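Local coordinates for metallo-beta-lactamase family protein (Staphylococcus aureus, PDB 3R2U), which probably acts as an iron-dependent hydrolase or oxygenase of the metallo-beta-lactamase superfamily and also carries a rhodanese-like domain, at residues R90-G104 and Y112-H124. Residues are numbered along the deposited sequence; the frame is centred on the assembly and turned at random. Where two conformers were deposited one is given.
Sequences RDVAIKLNANIYVSG and YKNMPNHTHFVQH
Tyr101 and His120 turn their first torsions almost alike (chi1 -57° and -65°), each placing CG beside its own backbone N, and so the two rings leave neighbouring strands side by side. Their planes are nearly parallel, but with centroids 4.6 Å apart they are slid past one another and barely overlap. His120 also sends ND1 weakly to the carbonyl oxygen of Ile100, near the plane of the imidazole. That same oxygen receives the main strand bond, His120 N to Ile100 O at 2.8 Å. Val102 N to His120 O, Val122 N to Val102 O and Gly104 N to Val122 O continue the pattern, which identifies parallel pairing of strands 99-103 and 120-122.

On the other face Val102 sets CB over the Tyr112 ring, 3.9 Å from its centroid and 21° off the normal, a CH-pi contact. The methyl CG2 of Val102 lies 3.8 Å from Thr119 CG2. Met115, bent at chi2 and chi3, brings CE to within 3.7 Å of Ile100 CD1, while its SD sits over one face of the Arg90 guanidinium. Arg90 NH1 meets Lys113 O at 3.1 Å, in the guanidinium plane and with an almost straight N-H...O; NH1 also bonds Asn277 O. Further along helix 89-96, Ala93 CB packs on Pro116 CG at 3.5 Å.

The loop 112-119 thus packs against helix 89-96, through Arg90 and Ala93, before the chain joins the sheet as strand 120-122, the outermost strand on this side within the chain. Strand 99-103 lies between it and strand 72-77, in one sheet of the alpha-beta/beta-alpha sandwich of this superfamily, and Val122 touches Ile148 of strand 148-153 in the other.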
ATOM      1  N   ARG A  90     -24.844   7.551 -13.007  0.70 17.02           N
ATOM      2  CA  ARG A  90     -25.420   6.420 -13.708  0.70 17.91           C
ATOM      3  C   ARG A  90     -24.826   5.111 -13.165  0.70 19.25           C
ATOM      4  O   ARG A  90     -25.523   4.105 -13.058  0.70 19.81           O
ATOM      5  CB  ARG A  90     -25.204   6.541 -15.218  0.70 18.12           C
ATOM      6  CG  ARG A  90     -26.011   7.682 -15.882  0.70 19.20           C
ATOM      7  CD  ARG A  90     -25.707   7.740 -17.366  0.70 19.45           C
ATOM      8  NE  ARG A  90     -26.340   8.871 -18.041  0.70 21.19           N
ATOM      9  CZ  ARG A  90     -25.891  10.126 -18.009  0.70 19.72           C
ATOM     10  NH1 ARG A  90     -26.538  11.070 -18.673  0.70 20.49           N
ATOM     11  NH2 ARG A  90     -24.810  10.446 -17.309  0.70 21.89           N
ATOM     12  N   ASP A  91     -23.541   5.130 -12.819  1.00 19.63           N
ATOM     13  CA  ASP A  91     -22.877   3.948 -12.243  1.00 20.35           C
ATOM     14  C   ASP A  91     -23.544   3.589 -10.914  1.00 20.24           C
ATOM     15  O   ASP A  91     -23.714   2.401 -10.593  1.00 20.66           O
ATOM     16  CB  ASP A  91     -21.368   4.179 -12.013  1.00 19.12           C
ATOM     17  CG  ASP A  91     -20.546   4.140 -13.302  1.00 22.34           C
ATOM     18  OD1 ASP A  91     -20.856   4.885 -14.275  1.00 23.02           O
ATOM     19  OD2 ASP A  91     -19.543   3.359 -13.315  1.00 20.98           O
ATOM     20  N   VAL A  92     -23.916   4.611 -10.138  1.00 18.91           N
ATOM     21  CA  VAL A  92     -24.584   4.370  -8.855  1.00 19.21           C
ATOM     22  C   VAL A  92     -25.924   3.639  -9.056  1.00 19.81           C
ATOM     23  O   VAL A  92     -26.201   2.648  -8.395  1.00 20.35           O
ATOM     24  CB  VAL A  92     -24.816   5.669  -8.067  1.00 19.61           C
ATOM     25  CG1 VAL A  92     -25.758   5.421  -6.877  1.00 16.68           C
ATOM     26  CG2 VAL A  92     -23.493   6.232  -7.617  1.00 18.35           C
ATOM     27  N   ALA A  93     -26.732   4.135  -9.984  1.00 18.92           N
ATOM     28  CA  ALA A  93     -28.030   3.562 -10.286  1.00 19.92           C
ATOM     29  C   ALA A  93     -27.891   2.124 -10.795  1.00 20.80           C
ATOM     30  O   ALA A  93     -28.629   1.228 -10.379  1.00 20.99           O
ATOM     31  CB  ALA A  93     -28.750   4.435 -11.354  1.00 19.45           C
ATOM     32  N   ILE A  94     -26.935   1.908 -11.692  1.00 20.09           N
ATOM     33  CA  ILE A  94     -26.740   0.587 -12.293  1.00 22.58           C
ATOM     34  C   ILE A  94     -26.008  -0.431 -11.387  1.00 23.11           C
ATOM     35  O   ILE A  94     -26.460  -1.562 -11.239  1.00 23.01           O
ATOM     36  CB  ILE A  94     -26.010   0.701 -13.647  1.00 22.87           C
ATOM     37  CG1 ILE A  94     -26.885   1.490 -14.643  1.00 23.91           C
ATOM     38  CG2 ILE A  94     -25.682  -0.706 -14.203  1.00 24.41           C
ATOM     39  CD1 ILE A  94     -26.178   1.827 -15.952  1.00 27.53           C
ATOM     40  N   LYS A  95     -24.915  -0.029 -10.751  1.00 21.99           N
ATOM     41  CA  LYS A  95     -24.138  -0.995  -9.957  1.00 21.04           C
ATOM     42  C   LYS A  95     -24.713  -1.224  -8.590  1.00 21.49           C
ATOM     43  O   LYS A  95     -24.637  -2.337  -8.078  1.00 20.72           O
ATOM     44  CB  LYS A  95     -22.670  -0.552  -9.820  1.00 19.40           C
ATOM     45  CG  LYS A  95     -21.874  -0.537 -11.127  1.00 19.88           C
ATOM     46  CD  LYS A  95     -20.413  -0.229 -10.857  1.00 17.97           C
ATOM     47  CE  LYS A  95     -19.545  -0.223 -12.102  1.00 16.72           C
ATOM     48  NZ  LYS A  95     -18.118   0.024 -11.702  1.00 15.97           N
ATOM     49  N   LEU A  96     -25.272  -0.169  -7.984  1.00 21.03           N
ATOM     50  CA  LEU A  96     -25.780  -0.263  -6.626  1.00 20.79           C
ATOM     51  C   LEU A  96     -27.317  -0.335  -6.536  1.00 23.10           C
ATOM     52  O   LEU A  96     -27.860  -0.449  -5.434  1.00 23.03           O
ATOM     53  CB  LEU A  96     -25.250   0.917  -5.793  1.00 19.29           C
ATOM     54  CG  LEU A  96     -23.734   1.124  -5.758  1.00 19.51           C
ATOM     55  CD1 LEU A  96     -23.382   2.245  -4.775  1.00 16.10           C
ATOM     56  CD2 LEU A  96     -22.988  -0.154  -5.375  1.00 16.83           C
ATOM     57  N   ASN A  97     -28.008  -0.261  -7.677  1.00 21.98           N
ATOM     58  CA  ASN A  97     -29.468  -0.276  -7.701  1.00 24.52           C
ATOM     59  C   ASN A  97     -30.022   0.800  -6.751  1.00 24.29           C
ATOM     60  O   ASN A  97     -31.021   0.601  -6.082  1.00 24.66           O
ATOM     61  CB  ASN A  97     -30.007  -1.665  -7.328  1.00 26.68           C
ATOM     62  CG  ASN A  97     -31.476  -1.829  -7.648  1.00 30.53           C
ATOM     63  OD1 ASN A  97     -31.937  -1.453  -8.722  1.00 35.98           O
ATOM     64  ND2 ASN A  97     -32.215  -2.432  -6.727  1.00 35.64           N
ATOM     65  N   ALA A  98     -29.352   1.940  -6.696  1.00 22.02           N
ATOM     66  CA  ALA A  98     -29.776   3.031  -5.832  1.00 22.49           C
ATOM     67  C   ALA A  98     -30.736   3.963  -6.566  1.00 23.40           C
ATOM     68  O   ALA A  98     -30.793   3.984  -7.810  1.00 23.20           O
ATOM     69  CB  ALA A  98     -28.556   3.817  -5.358  1.00 20.92           C
ATOM     70  N   ASN A  99     -31.523   4.703  -5.794  1.00 22.32           N
ATOM     71  CA  ASN A  99     -32.368   5.741  -6.363  1.00 22.21           C
ATOM     72  C   ASN A  99     -31.463   6.919  -6.680  1.00 21.07           C
ATOM     73  O   ASN A  99     -30.636   7.286  -5.852  1.00 20.96           O
ATOM     74  CB  ASN A  99     -33.440   6.165  -5.374  1.00 23.04           C
ATOM     75  CG  ASN A  99     -34.515   5.108  -5.205  1.00 27.15           C
ATOM     76  OD1 ASN A  99     -34.743   4.616  -4.123  1.00 38.88           O
ATOM     77  ND2 ASN A  99     -35.131   4.730  -6.290  1.00 31.55           N
ATOM     78  N   ILE A 100     -31.575   7.480  -7.881  1.00 20.27           N
ATOM     79  CA  ILE A 100     -30.780   8.645  -8.232  1.00 19.87           C
ATOM     80  C   ILE A 100     -31.669   9.831  -8.547  1.00 20.59           C
ATOM     81  O   ILE A 100     -32.773   9.680  -9.055  1.00 21.03           O
ATOM     82  CB  ILE A 100     -29.756   8.366  -9.348  1.00 19.88           C
ATOM     83  CG1 ILE A 100     -30.450   7.955 -10.652  1.00 19.62           C
ATOM     84  CG2 ILE A 100     -28.782   7.261  -8.873  1.00 17.98           C
ATOM     85  CD1 ILE A 100     -29.510   8.013 -11.862  1.00 19.65           C
ATOM     86  N   TYR A 101     -31.169  11.011  -8.196  1.00 21.19           N
ATOM     87  CA  TYR A 101     -31.897  12.263  -8.308  1.00 21.21           C
ATOM     88  C   TYR A 101     -31.049  13.249  -9.074  1.00 21.06           C
ATOM     89  O   TYR A 101     -29.913  13.539  -8.683  1.00 19.75           O
ATOM     90  CB  TYR A 101     -32.213  12.802  -6.898  1.00 20.84           C
ATOM     91  CG  TYR A 101     -32.996  11.790  -6.081  1.00 21.64           C
ATOM     92  CD1 TYR A 101     -32.344  10.723  -5.467  1.00 23.10           C
ATOM     93  CD2 TYR A 101     -34.377  11.875  -5.953  1.00 20.89           C
ATOM     94  CE1 TYR A 101     -33.029   9.784  -4.751  1.00 21.14           C
ATOM     95  CE2 TYR A 101     -35.088  10.920  -5.228  1.00 20.75           C
ATOM     96  CZ  TYR A 101     -34.402   9.880  -4.629  1.00 23.98           C
ATOM     97  OH  TYR A 101     -35.058   8.910  -3.905  1.00 30.27           O
ATOM     98  N   VAL A 102     -31.579  13.714 -10.200  1.00 20.04           N
ATOM     99  CA  VAL A 102     -30.896  14.690 -11.010  1.00 19.49           C
ATOM    100  C   VAL A 102     -31.918  15.768 -11.380  1.00 20.40           C
ATOM    101  O   VAL A 102     -33.126  15.560 -11.289  1.00 18.77           O
ATOM    102  CB  VAL A 102     -30.284  14.075 -12.281  1.00 20.19           C
ATOM    103  CG1 VAL A 102     -29.294  12.956 -11.925  1.00 19.37           C
ATOM    104  CG2 VAL A 102     -31.367  13.589 -13.224  1.00 19.67           C
ATOM    105  N   SER A 103     -31.428  16.923 -11.789  1.00 19.89           N
ATOM    106  CA  SER A 103     -32.304  18.010 -12.133  1.00 20.88           C
ATOM    107  C   SER A 103     -33.208  17.787 -13.352  1.00 21.98           C
ATOM    108  O   SER A 103     -32.755  17.383 -14.434  1.00 20.57           O
ATOM    109  CB  SER A 103     -31.488  19.289 -12.353  1.00 21.58           C
ATOM    110  OG  SER A 103     -32.342  20.380 -12.732  1.00 20.48           O
ATOM    111  N   GLY A 104     -34.496  18.076 -13.149  1.00 22.39           N
ATOM    112  CA  GLY A 104     -35.481  18.102 -14.221  1.00 24.52           C
ATOM    113  C   GLY A 104     -35.815  19.554 -14.534  1.00 25.58           C
ATOM    114  O   GLY A 104     -36.811  19.831 -15.173  1.00 25.81           O
ATOM    115  N   TYR A 112     -30.637  16.011 -19.107  1.00 27.67           N
ATOM    116  CA  TYR A 112     -30.021  14.690 -19.067  1.00 26.56           C
ATOM    117  C   TYR A 112     -30.684  13.733 -20.063  1.00 26.67           C
ATOM    118  O   TYR A 112     -31.903  13.732 -20.209  1.00 28.74           O
ATOM    119  CB  TYR A 112     -30.170  14.084 -17.677  1.00 25.74           C
ATOM    120  CG  TYR A 112     -29.339  14.698 -16.592  1.00 23.00           C
ATOM    121  CD1 TYR A 112     -29.789  15.794 -15.868  1.00 20.70           C
ATOM    122  CD2 TYR A 112     -28.133  14.137 -16.244  1.00 21.63           C
ATOM    123  CE1 TYR A 112     -29.026  16.339 -14.848  1.00 20.85           C
ATOM    124  CE2 TYR A 112     -27.364  14.666 -15.234  1.00 23.86           C
ATOM    125  CZ  TYR A 112     -27.805  15.771 -14.533  1.00 21.72           C
ATOM    126  OH  TYR A 112     -27.029  16.276 -13.510  1.00 19.08           O
ATOM    127  N   LYS A 113     -29.876  12.916 -20.726  1.00 25.44           N
ATOM    128  CA  LYS A 113     -30.379  11.924 -21.675  1.00 25.72           C
ATOM    129  C   LYS A 113     -29.860  10.543 -21.283  1.00 25.15           C
ATOM    130  O   LYS A 113     -28.962  10.426 -20.444  1.00 24.17           O
ATOM    131  CB  LYS A 113     -29.910  12.238 -23.097  1.00 26.67           C
ATOM    132  CG  LYS A 113     -30.201  13.672 -23.584  1.00 30.05           C
ATOM    133  CD  LYS A 113     -31.689  13.944 -23.785  1.00 33.07           C
ATOM    134  CE  LYS A 113     -31.918  15.431 -24.064  1.00 35.00           C
ATOM    135  NZ  LYS A 113     -33.329  15.727 -24.391  1.00 32.82           N
ATOM    136  N   ASN A 114     -30.451   9.505 -21.872  1.00 25.92           N
ATOM    137  CA  ASN A 114     -30.006   8.131 -21.675  1.00 26.92           C
ATOM    138  C   ASN A 114     -29.889   7.768 -20.205  1.00 26.58           C
ATOM    139  O   ASN A 114     -28.890   7.185 -19.794  1.00 28.08           O
ATOM    140  CB  ASN A 114     -28.631   7.938 -22.363  1.00 25.32           C
ATOM    141  CG  ASN A 114     -28.672   8.240 -23.851  1.00 27.67           C
ATOM    142  OD1 ASN A 114     -29.695   8.060 -24.496  1.00 26.27           O
ATOM    143  ND2 ASN A 114     -27.546   8.677 -24.407  1.00 29.33           N
ATOM    144  N   MET A 115     -30.874   8.153 -19.402  1.00 27.29           N
ATOM    145  CA  MET A 115     -30.812   7.906 -17.969  1.00 27.34           C
ATOM    146  C   MET A 115     -31.377   6.548 -17.627  1.00 29.10           C
ATOM    147  O   MET A 115     -32.255   6.064 -18.298  1.00 27.88           O
ATOM    148  CB  MET A 115     -31.571   8.978 -17.186  1.00 28.50           C
ATOM    149  CG  MET A 115     -30.943  10.357 -17.252  1.00 26.68           C
ATOM    150  SD  MET A 115     -29.235  10.366 -16.733  1.00 27.50           S
ATOM    151  CE  MET A 115     -29.423  10.106 -14.951  1.00 23.41           C
ATOM    152  N   PRO A 116     -30.868   5.930 -16.556  1.00 30.10           N
ATOM    153  CA  PRO A 116     -31.386   4.625 -16.182  1.00 33.16           C
ATOM    154  C   PRO A 116     -32.844   4.703 -15.768  1.00 35.12           C
ATOM    155  O   PRO A 116     -33.342   5.772 -15.387  1.00 33.48           O
ATOM    156  CB  PRO A 116     -30.491   4.177 -15.012  1.00 33.53           C
ATOM    157  CG  PRO A 116     -29.679   5.315 -14.629  1.00 30.84           C
ATOM    158  CD  PRO A 116     -29.757   6.369 -15.706  1.00 30.21           C
ATOM    159  N   ASN A 117     -33.534   3.581 -15.891  1.00 38.06           N
ATOM    160  CA  ASN A 117     -34.935   3.523 -15.527  1.00 40.45           C
ATOM    161  C   ASN A 117     -35.114   3.920 -14.084  1.00 40.02           C
ATOM    162  O   ASN A 117     -34.257   3.633 -13.222  1.00 40.24           O
ATOM    163  CB  ASN A 117     -35.530   2.127 -15.784  1.00 42.65           C
ATOM    164  CG  ASN A 117     -35.805   1.878 -17.257  1.00 47.32           C
ATOM    165  OD1 ASN A 117     -35.948   2.821 -18.040  1.00 51.40           O
ATOM    166  ND2 ASN A 117     -35.904   0.605 -17.639  1.00 50.58           N
ATOM    167  N   HIS A 118     -36.202   4.636 -13.840  1.00 39.28           N
ATOM    168  CA  HIS A 118     -36.562   5.067 -12.497  1.00 39.32           C
ATOM    169  C   HIS A 118     -35.768   6.269 -11.954  1.00 36.20           C
ATOM    170  O   HIS A 118     -35.971   6.668 -10.810  1.00 36.32           O
ATOM    171  CB  HIS A 118     -36.517   3.878 -11.524  1.00 39.98           C
ATOM    172  CG  HIS A 118     -37.339   2.712 -11.975  1.00 45.88           C
ATOM    173  ND1 HIS A 118     -38.715   2.698 -11.891  1.00 49.88           N
ATOM    174  CD2 HIS A 118     -36.983   1.528 -12.526  1.00 50.60           C
ATOM    175  CE1 HIS A 118     -39.170   1.552 -12.367  1.00 52.71           C
ATOM    176  NE2 HIS A 118     -38.140   0.825 -12.760  1.00 52.07           N
ATOM    177  N   THR A 119     -34.885   6.851 -12.767  1.00 32.84           N
ATOM    178  CA  THR A 119     -34.184   8.082 -12.388  1.00 29.10           C
ATOM    179  C   THR A 119     -35.237   9.090 -11.924  1.00 28.54           C
ATOM    180  O   THR A 119     -36.326   9.138 -12.481  1.00 28.39           O
ATOM    181  CB  THR A 119     -33.445   8.672 -13.606  1.00 28.68           C
ATOM    182  OG1 THR A 119     -32.382   7.798 -13.967  1.00 25.84           O
ATOM    183  CG2 THR A 119     -32.872  10.067 -13.320  1.00 23.92           C
ATOM    184  N   HIS A 120     -34.942   9.865 -10.889  1.00 26.91           N
ATOM    185  CA  HIS A 120     -35.889  10.875 -10.419  1.00 27.36           C
ATOM    186  C   HIS A 120     -35.434  12.231 -10.912  1.00 26.16           C
ATOM    187  O   HIS A 120     -34.343  12.669 -10.587  1.00 25.04           O
ATOM    188  CB  HIS A 120     -35.976  10.904  -8.888  1.00 27.87           C
ATOM    189  CG  HIS A 120     -36.522   9.652  -8.298  1.00 31.29           C
ATOM    190  ND1 HIS A 120     -35.720   8.586  -7.950  1.00 34.87           N
ATOM    191  CD2 HIS A 120     -37.793   9.282  -8.011  1.00 34.48           C
ATOM    192  CE1 HIS A 120     -36.476   7.611  -7.472  1.00 35.57           C
ATOM    193  NE2 HIS A 120     -37.738   8.008  -7.499  1.00 38.03           N
ATOM    194  N   PHE A 121     -36.257  12.872 -11.723  1.00 25.60           N
ATOM    195  CA  PHE A 121     -35.966  14.209 -12.215  1.00 25.85           C
ATOM    196  C   PHE A 121     -36.640  15.149 -11.245  1.00 26.68           C
ATOM    197  O   PHE A 121     -37.858  15.260 -11.230  1.00 28.49           O
ATOM    198  CB  PHE A 121     -36.492  14.376 -13.629  1.00 26.86           C
ATOM    199  CG  PHE A 121     -35.809  13.488 -14.619  1.00 25.76           C
ATOM    200  CD1 PHE A 121     -36.303  12.227 -14.898  1.00 28.73           C
ATOM    201  CD2 PHE A 121     -34.648  13.900 -15.244  1.00 27.89           C
ATOM    202  CE1 PHE A 121     -35.660  11.404 -15.814  1.00 26.71           C
ATOM    203  CE2 PHE A 121     -34.011  13.086 -16.162  1.00 23.93           C
ATOM    204  CZ  PHE A 121     -34.515  11.848 -16.446  1.00 26.50           C
ATOM    205  N   VAL A 122     -35.848  15.803 -10.413  1.00 24.65           N
ATOM    206  CA  VAL A 122     -36.399  16.648  -9.371  1.00 25.34           C
ATOM    207  C   VAL A 122     -36.528  18.102  -9.768  1.00 27.36           C
ATOM    208  O   VAL A 122     -35.806  18.599 -10.634  1.00 28.62           O
ATOM    209  CB  VAL A 122     -35.580  16.517  -8.053  1.00 23.33           C
ATOM    210  CG1 VAL A 122     -35.658  15.078  -7.554  1.00 21.89           C
ATOM    211  CG2 VAL A 122     -34.112  16.942  -8.244  1.00 22.36           C
ATOM    212  N   GLN A 123     -37.462  18.792  -9.123  1.00 28.71           N
ATOM    213  CA  GLN A 123     -37.681  20.199  -9.391  1.00 28.70           C
ATOM    214  C   GLN A 123     -37.671  21.014  -8.124  1.00 27.71           C
ATOM    215  O   GLN A 123     -37.702  20.476  -7.028  1.00 27.14           O
ATOM    216  CB  GLN A 123     -38.994  20.350 -10.134  1.00 30.81           C
ATOM    217  CG  GLN A 123     -38.904  19.752 -11.535  1.00 35.74           C
ATOM    218  CD  GLN A 123     -40.134  19.957 -12.354  1.00 42.88           C
ATOM    219  OE1 GLN A 123     -41.242  20.029 -11.829  1.00 49.84           O
ATOM    220  NE2 GLN A 123     -39.954  20.039 -13.664  1.00 50.35           N
ATOM    221  N   HIS A 124     -37.638  22.328  -8.290  1.00 27.06           N
ATOM    222  CA  HIS A 124     -37.662  23.248  -7.181  1.00 25.51           C
ATOM    223  C   HIS A 124     -38.726  22.850  -6.141  1.00 26.16           C
ATOM    224  O   HIS A 124     -39.872  22.550  -6.484  1.00 25.22           O
ATOM    225  CB  HIS A 124     -37.941  24.655  -7.708  1.00 26.00           C
ATOM    226  CG  HIS A 124     -37.893  25.707  -6.655  1.00 27.79           C
ATOM    227  ND1 HIS A 124     -36.715  26.098  -6.061  1.00 25.87           N
ATOM    228  CD2 HIS A 124     -38.867  26.470  -6.107  1.00 31.18           C
ATOM    229  CE1 HIS A 124     -36.969  27.041  -5.169  1.00 28.34           C
ATOM    230  NE2 HIS A 124     -38.266  27.281  -5.176  1.00 30.16           N
TER
HETATM  231  O   HOH W   1     -33.743   6.249  -9.510  1.00 15.59           O
HETATM  232  O   HOH W   2     -28.583  17.518 -11.675  1.00 13.13           O
HETATM  233  O   HOH W   3     -32.724  17.117 -16.978  1.00 16.14           O